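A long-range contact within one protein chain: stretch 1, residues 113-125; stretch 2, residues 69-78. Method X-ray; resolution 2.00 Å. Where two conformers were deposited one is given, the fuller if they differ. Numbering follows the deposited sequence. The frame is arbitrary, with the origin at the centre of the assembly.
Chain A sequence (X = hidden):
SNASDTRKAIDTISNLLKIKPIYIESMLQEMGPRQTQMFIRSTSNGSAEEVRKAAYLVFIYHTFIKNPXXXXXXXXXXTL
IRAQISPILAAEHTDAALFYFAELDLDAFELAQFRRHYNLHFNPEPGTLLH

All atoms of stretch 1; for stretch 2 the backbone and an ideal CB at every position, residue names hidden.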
# COMPACT_ATOMS: atom_id res chain seq x y z
N GLN A 113 -7.77 12.23 -6.81
CA GLN A 113 -7.94 13.38 -5.91
C GLN A 113 -7.51 13.02 -4.49
O GLN A 113 -7.02 13.89 -3.77
CB GLN A 113 -9.39 13.87 -5.92
CG GLN A 113 -9.88 14.45 -7.26
CD GLN A 113 -9.28 15.80 -7.56
OE1 GLN A 113 -8.45 16.30 -6.80
NE2 GLN A 113 -9.69 16.41 -8.66
N PHE A 114 -7.67 11.76 -4.08
CA PHE A 114 -7.16 11.37 -2.77
C PHE A 114 -5.65 11.55 -2.70
O PHE A 114 -5.12 12.12 -1.74
CB PHE A 114 -7.56 9.92 -2.46
CG PHE A 114 -6.83 9.34 -1.27
CD1 PHE A 114 -7.27 9.60 0.03
CD2 PHE A 114 -5.69 8.58 -1.44
CE1 PHE A 114 -6.59 9.07 1.15
CE2 PHE A 114 -5.00 8.06 -0.33
CZ PHE A 114 -5.45 8.31 0.96
N ARG A 115 -4.94 11.09 -3.74
CA ARG A 115 -3.48 11.23 -3.74
C ARG A 115 -3.07 12.69 -3.76
O ARG A 115 -2.15 13.10 -3.03
CB ARG A 115 -2.88 10.49 -4.94
CG ARG A 115 -1.42 10.88 -5.22
CD ARG A 115 -0.66 9.80 -6.01
NE ARG A 115 -0.37 10.18 -7.39
CZ ARG A 115 0.57 11.06 -7.75
NH1 ARG A 115 0.75 11.34 -9.04
NH2 ARG A 115 1.32 11.66 -6.85
N ARG A 116 -3.74 13.50 -4.57
CA ARG A 116 -3.38 14.92 -4.65
C ARG A 116 -3.62 15.62 -3.31
O ARG A 116 -2.75 16.36 -2.83
CB ARG A 116 -4.16 15.61 -5.76
CG ARG A 116 -3.62 17.02 -6.11
CD ARG A 116 -4.43 17.64 -7.24
NE ARG A 116 -5.78 17.91 -6.78
CZ ARG A 116 -6.12 18.98 -6.08
NH1 ARG A 116 -5.22 19.91 -5.77
NH2 ARG A 116 -7.38 19.13 -5.69
N HIS A 117 -4.78 15.39 -2.70
CA HIS A 117 -5.05 16.03 -1.42
C HIS A 117 -4.17 15.46 -0.31
O HIS A 117 -3.78 16.19 0.61
CB HIS A 117 -6.54 15.89 -1.06
CG HIS A 117 -7.43 16.82 -1.83
ND1 HIS A 117 -8.09 16.43 -2.98
CD2 HIS A 117 -7.75 18.11 -1.63
CE1 HIS A 117 -8.79 17.46 -3.45
NE2 HIS A 117 -8.60 18.49 -2.64
N TYR A 118 -3.83 14.17 -0.39
CA TYR A 118 -2.98 13.57 0.63
C TYR A 118 -1.60 14.20 0.63
O TYR A 118 -1.08 14.59 1.67
CB TYR A 118 -2.87 12.05 0.41
CG TYR A 118 -1.68 11.47 1.13
CD1 TYR A 118 -1.68 11.37 2.53
CD2 TYR A 118 -0.56 11.05 0.43
CE1 TYR A 118 -0.57 10.87 3.20
CE2 TYR A 118 0.54 10.53 1.09
CZ TYR A 118 0.53 10.45 2.47
OH TYR A 118 1.62 9.95 3.14
N ASN A 119 -0.98 14.33 -0.55
CA ASN A 119 0.35 14.92 -0.61
C ASN A 119 0.31 16.39 -0.20
O ASN A 119 1.18 16.85 0.55
CB ASN A 119 0.93 14.75 -2.02
CG ASN A 119 1.37 13.33 -2.30
OD1 ASN A 119 1.97 12.66 -1.44
ND2 ASN A 119 1.04 12.83 -3.49
N LEU A 120 -0.71 17.11 -0.64
CA LEU A 120 -0.84 18.52 -0.29
C LEU A 120 -1.02 18.71 1.21
O LEU A 120 -0.40 19.59 1.81
CB LEU A 120 -2.02 19.12 -1.06
CG LEU A 120 -2.37 20.56 -0.72
CD1 LEU A 120 -1.22 21.46 -1.13
CD2 LEU A 120 -3.67 20.96 -1.41
N HIS A 121 -1.89 17.91 1.83
CA HIS A 121 -2.25 18.10 3.24
C HIS A 121 -1.14 17.64 4.18
O HIS A 121 -0.89 18.29 5.20
CB HIS A 121 -3.55 17.34 3.54
CG HIS A 121 -4.11 17.58 4.92
ND1 HIS A 121 -4.95 18.63 5.21
CD2 HIS A 121 -3.96 16.89 6.08
CE1 HIS A 121 -5.29 18.58 6.49
NE2 HIS A 121 -4.71 17.53 7.03
N PHE A 122 -0.46 16.53 3.85
CA PHE A 122 0.43 15.89 4.81
C PHE A 122 1.91 16.02 4.50
O PHE A 122 2.72 15.82 5.40
CB PHE A 122 0.12 14.39 4.91
CG PHE A 122 -1.13 14.08 5.65
CD1 PHE A 122 -1.11 13.91 7.03
CD2 PHE A 122 -2.34 13.91 4.97
CE1 PHE A 122 -2.26 13.60 7.72
CE2 PHE A 122 -3.49 13.62 5.65
CZ PHE A 122 -3.46 13.44 7.03
N ASN A 123 2.30 16.28 3.26
CA ASN A 123 3.74 16.25 3.04
C ASN A 123 4.24 17.68 2.85
O ASN A 123 3.97 18.28 1.80
CB ASN A 123 4.09 15.37 1.84
CG ASN A 123 3.80 13.90 2.11
OD1 ASN A 123 4.18 13.37 3.15
ND2 ASN A 123 3.11 13.25 1.20
N PRO A 124 4.93 18.26 3.83
CA PRO A 124 5.16 19.71 3.83
C PRO A 124 6.00 20.14 2.64
O PRO A 124 6.91 19.44 2.20
CB PRO A 124 5.89 19.95 5.17
CG PRO A 124 6.42 18.60 5.58
CD PRO A 124 5.48 17.59 5.03
N GLU A 125 5.69 21.33 2.13
CA GLU A 125 6.14 21.81 0.82
C GLU A 125 7.66 21.99 0.70
O GLU A 125 8.19 21.72 -0.39
CB GLU A 125 5.42 23.11 0.45
CG GLU A 125 5.09 24.03 1.62
CD GLU A 125 3.61 24.35 1.72
OE1 GLU A 125 2.92 23.77 2.59
OE2 GLU A 125 3.12 25.18 0.92
N UNK A 69 -10.10 8.81 6.69
CA UNK A 69 -10.13 9.92 7.64
C UNK A 69 -8.71 10.42 7.91
O UNK A 69 -7.74 9.67 7.80
CB UNK A 69 -10.80 9.49 8.95
N UNK A 70 -8.61 11.72 8.26
CA UNK A 70 -7.30 12.32 8.54
C UNK A 70 -6.57 11.56 9.63
O UNK A 70 -5.35 11.35 9.55
CB UNK A 70 -7.46 13.79 8.95
N UNK A 71 -7.29 11.16 10.68
CA UNK A 71 -6.68 10.41 11.77
C UNK A 71 -6.09 9.10 11.27
O UNK A 71 -4.95 8.75 11.60
CB UNK A 71 -7.71 10.14 12.87
N UNK A 72 -6.85 8.35 10.45
CA UNK A 72 -6.33 7.07 9.99
C UNK A 72 -5.21 7.27 8.97
O UNK A 72 -4.23 6.51 8.97
CB UNK A 72 -7.45 6.23 9.38
N UNK A 73 -5.32 8.29 8.12
CA UNK A 73 -4.27 8.53 7.14
C UNK A 73 -2.97 8.89 7.85
O UNK A 73 -1.88 8.43 7.46
CB UNK A 73 -4.68 9.64 6.17
N UNK A 74 -3.05 9.70 8.90
CA UNK A 74 -1.86 10.05 9.67
C UNK A 74 -1.22 8.81 10.29
O UNK A 74 0.01 8.66 10.28
CB UNK A 74 -2.21 11.06 10.76
N UNK A 75 -2.05 7.92 10.82
CA UNK A 75 -1.58 6.65 11.35
C UNK A 75 -0.74 5.88 10.34
O UNK A 75 0.38 5.45 10.63
CB UNK A 75 -2.77 5.80 11.79
N UNK A 76 -1.29 5.66 9.13
CA UNK A 76 -0.60 4.85 8.13
C UNK A 76 0.59 5.59 7.52
O UNK A 76 1.60 4.96 7.18
CB UNK A 76 -1.58 4.44 7.03
N UNK A 77 0.51 6.91 7.41
CA UNK A 77 1.65 7.68 6.93
C UNK A 77 2.84 7.53 7.88
O UNK A 77 4.00 7.40 7.44
CB UNK A 77 1.27 9.15 6.78
N UNK A 78 2.58 7.56 9.19
CA UNK A 78 3.67 7.39 10.15
C UNK A 78 4.24 5.99 10.09
O UNK A 78 5.42 5.80 10.39
CB UNK A 78 3.19 7.70 11.57

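Stretch 1 offers a helix, 113-122, whose side chains F114, Y118 and F122 line one flank, followed by N123, the first residue to leave helical phi/psi. The helix of stretch 2, 70-78, crosses it at -76° with the axes 12.0 Å apart at closest approach, a spacing wide enough for large side chains to fill the gap.

Position 69 has phi/psi of -65/152, outside the helical range, and directly precedes a helical run. Its CB points away and finds nothing of stretch 1 within 5.5 Å. A helix-capping residue, Ser, Thr, Asp or Asn, would suit. It is S69, whose OG accepts from the backbone N of position 72 at 3.2 Å, a capping bond.

Position 70 opens the helix with CB sideways, 4.4 Å from F122 CZ and 5.0 Å from H121 NE2. A short polar or acidic residue suits a first turn and could reach towards the imidazole; Ser, Asp, Glu or Asn would all be plausible. It is D70. With chi1 at -80° (m), its end comes nearer, and OD2 lies 3.7 Å from H121 NE2, a proximity without a hydrogen bond. Its backbone O meets the edge of the F122 ring, 3.8 Å from CZ.

Positions 71 and 72 find no stretch 1 atom within 5.5 Å of CB, so stretch 1 sets no demand beyond helix compatibility. They are E71 and N72.

Position 73 points its CB toward stretch 1, 4.1 Å from F122 CZ, 5.0 Å from Y118 CD1 and 5.4 Å from F114 CE1. Three aromatic rings so close favour a compact apolar residue such as Val, Ile, Leu or Ala. It is V73, chi1 169° (t). Its CG1 packs 3.6 Å from both Y118 CD1 and F122 CE2, while CG2 lies at the F114 ring edge, 4.1 Å from CE1.

Position 74 holds CB sideways, 4.0 Å from F122 CE1. Ala, or a longer chain whose end leaves the ring, would fit; Glu, Gln and Lys are candidates. It is E74, extended (chi1 177°, chi2 170°), whose CB touches F122 CE1 at 3.9 Å.

Positions 75 and 76 again have CB beyond 5.5 Å of stretch 1, leaving the choice open. They are L75 and W76; the end of the W76 side chain leads away.

Position 77 directs CB toward stretch 1, 3.7 Å from Y118 OH and 5.3 Å from F122 CD1. Beyond lie two oxygens, F122 O and N123 OD1, so a long donor, Arg or Lys, is attractive, with Gln possible. It is R77, fully extended through chi3. NE and NH2 both donate at 3.0 Å, so that one oxygen, N123 OD1, takes both bonds. F122 O lies over one guanidinium face, 3.2 Å from NH2, but the angle is too poor for a bond. The aliphatic part packs as well, CD lying 3.6 Å from F122 CB. Together 70, 73, 74 and 77 form the hole that receives F122.

Position 78 has no stretch 1 atom within 5.5 Å of CB; many residues would serve. It is N78.

Stretch 2, residues 69-78: SDENVELWRN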
# COMPACT_ATOMS: atom_id res chain seq x y z
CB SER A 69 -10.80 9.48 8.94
OG SER A 69 -9.95 8.60 9.67
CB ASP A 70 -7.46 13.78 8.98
CG ASP A 70 -7.66 14.75 7.82
OD1 ASP A 70 -7.56 14.32 6.65
OD2 ASP A 70 -7.89 15.96 8.08
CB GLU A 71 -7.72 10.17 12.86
CG GLU A 71 -7.31 9.11 13.88
CD GLU A 71 -8.04 9.26 15.21
OE1 GLU A 71 -8.69 10.31 15.41
OE2 GLU A 71 -7.95 8.33 16.04
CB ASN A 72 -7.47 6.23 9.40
CG ASN A 72 -7.05 4.78 9.14
OD1 ASN A 72 -6.63 4.07 10.05
ND2 ASN A 72 -7.15 4.36 7.89
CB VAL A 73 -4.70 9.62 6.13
CG1 VAL A 73 -3.53 10.07 5.29
CG2 VAL A 73 -5.81 9.09 5.21
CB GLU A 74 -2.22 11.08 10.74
CG GLU A 74 -1.05 11.46 11.63
CD GLU A 74 -1.36 12.65 12.53
OE1 GLU A 74 -2.21 13.49 12.15
OE2 GLU A 74 -0.75 12.74 13.62
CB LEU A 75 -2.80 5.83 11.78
CG LEU A 75 -2.65 4.54 12.56
CD1 LEU A 75 -3.94 4.28 13.33
CD2 LEU A 75 -2.31 3.38 11.63
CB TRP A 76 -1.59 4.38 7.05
CG TRP A 76 -2.42 3.27 7.62
CD1 TRP A 76 -3.66 3.36 8.20
CD2 TRP A 76 -2.01 1.90 7.75
NE1 TRP A 76 -4.07 2.11 8.64
CE2 TRP A 76 -3.06 1.21 8.38
CE3 TRP A 76 -0.86 1.20 7.37
CZ2 TRP A 76 -3.00 -0.15 8.64
CZ3 TRP A 76 -0.80 -0.17 7.64
CH2 TRP A 76 -1.86 -0.82 8.27
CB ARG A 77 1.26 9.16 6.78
CG ARG A 77 2.41 10.06 6.37
CD ARG A 77 1.99 11.56 6.21
NE ARG A 77 3.12 12.36 5.74
CZ ARG A 77 3.99 12.98 6.54
NH1 ARG A 77 3.84 12.93 7.86
NH2 ARG A 77 4.99 13.66 6.01
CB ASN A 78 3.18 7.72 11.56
CG ASN A 78 2.94 9.21 11.77
OD1 ASN A 78 3.47 10.04 11.03
ND2 ASN A 78 2.15 9.55 12.79
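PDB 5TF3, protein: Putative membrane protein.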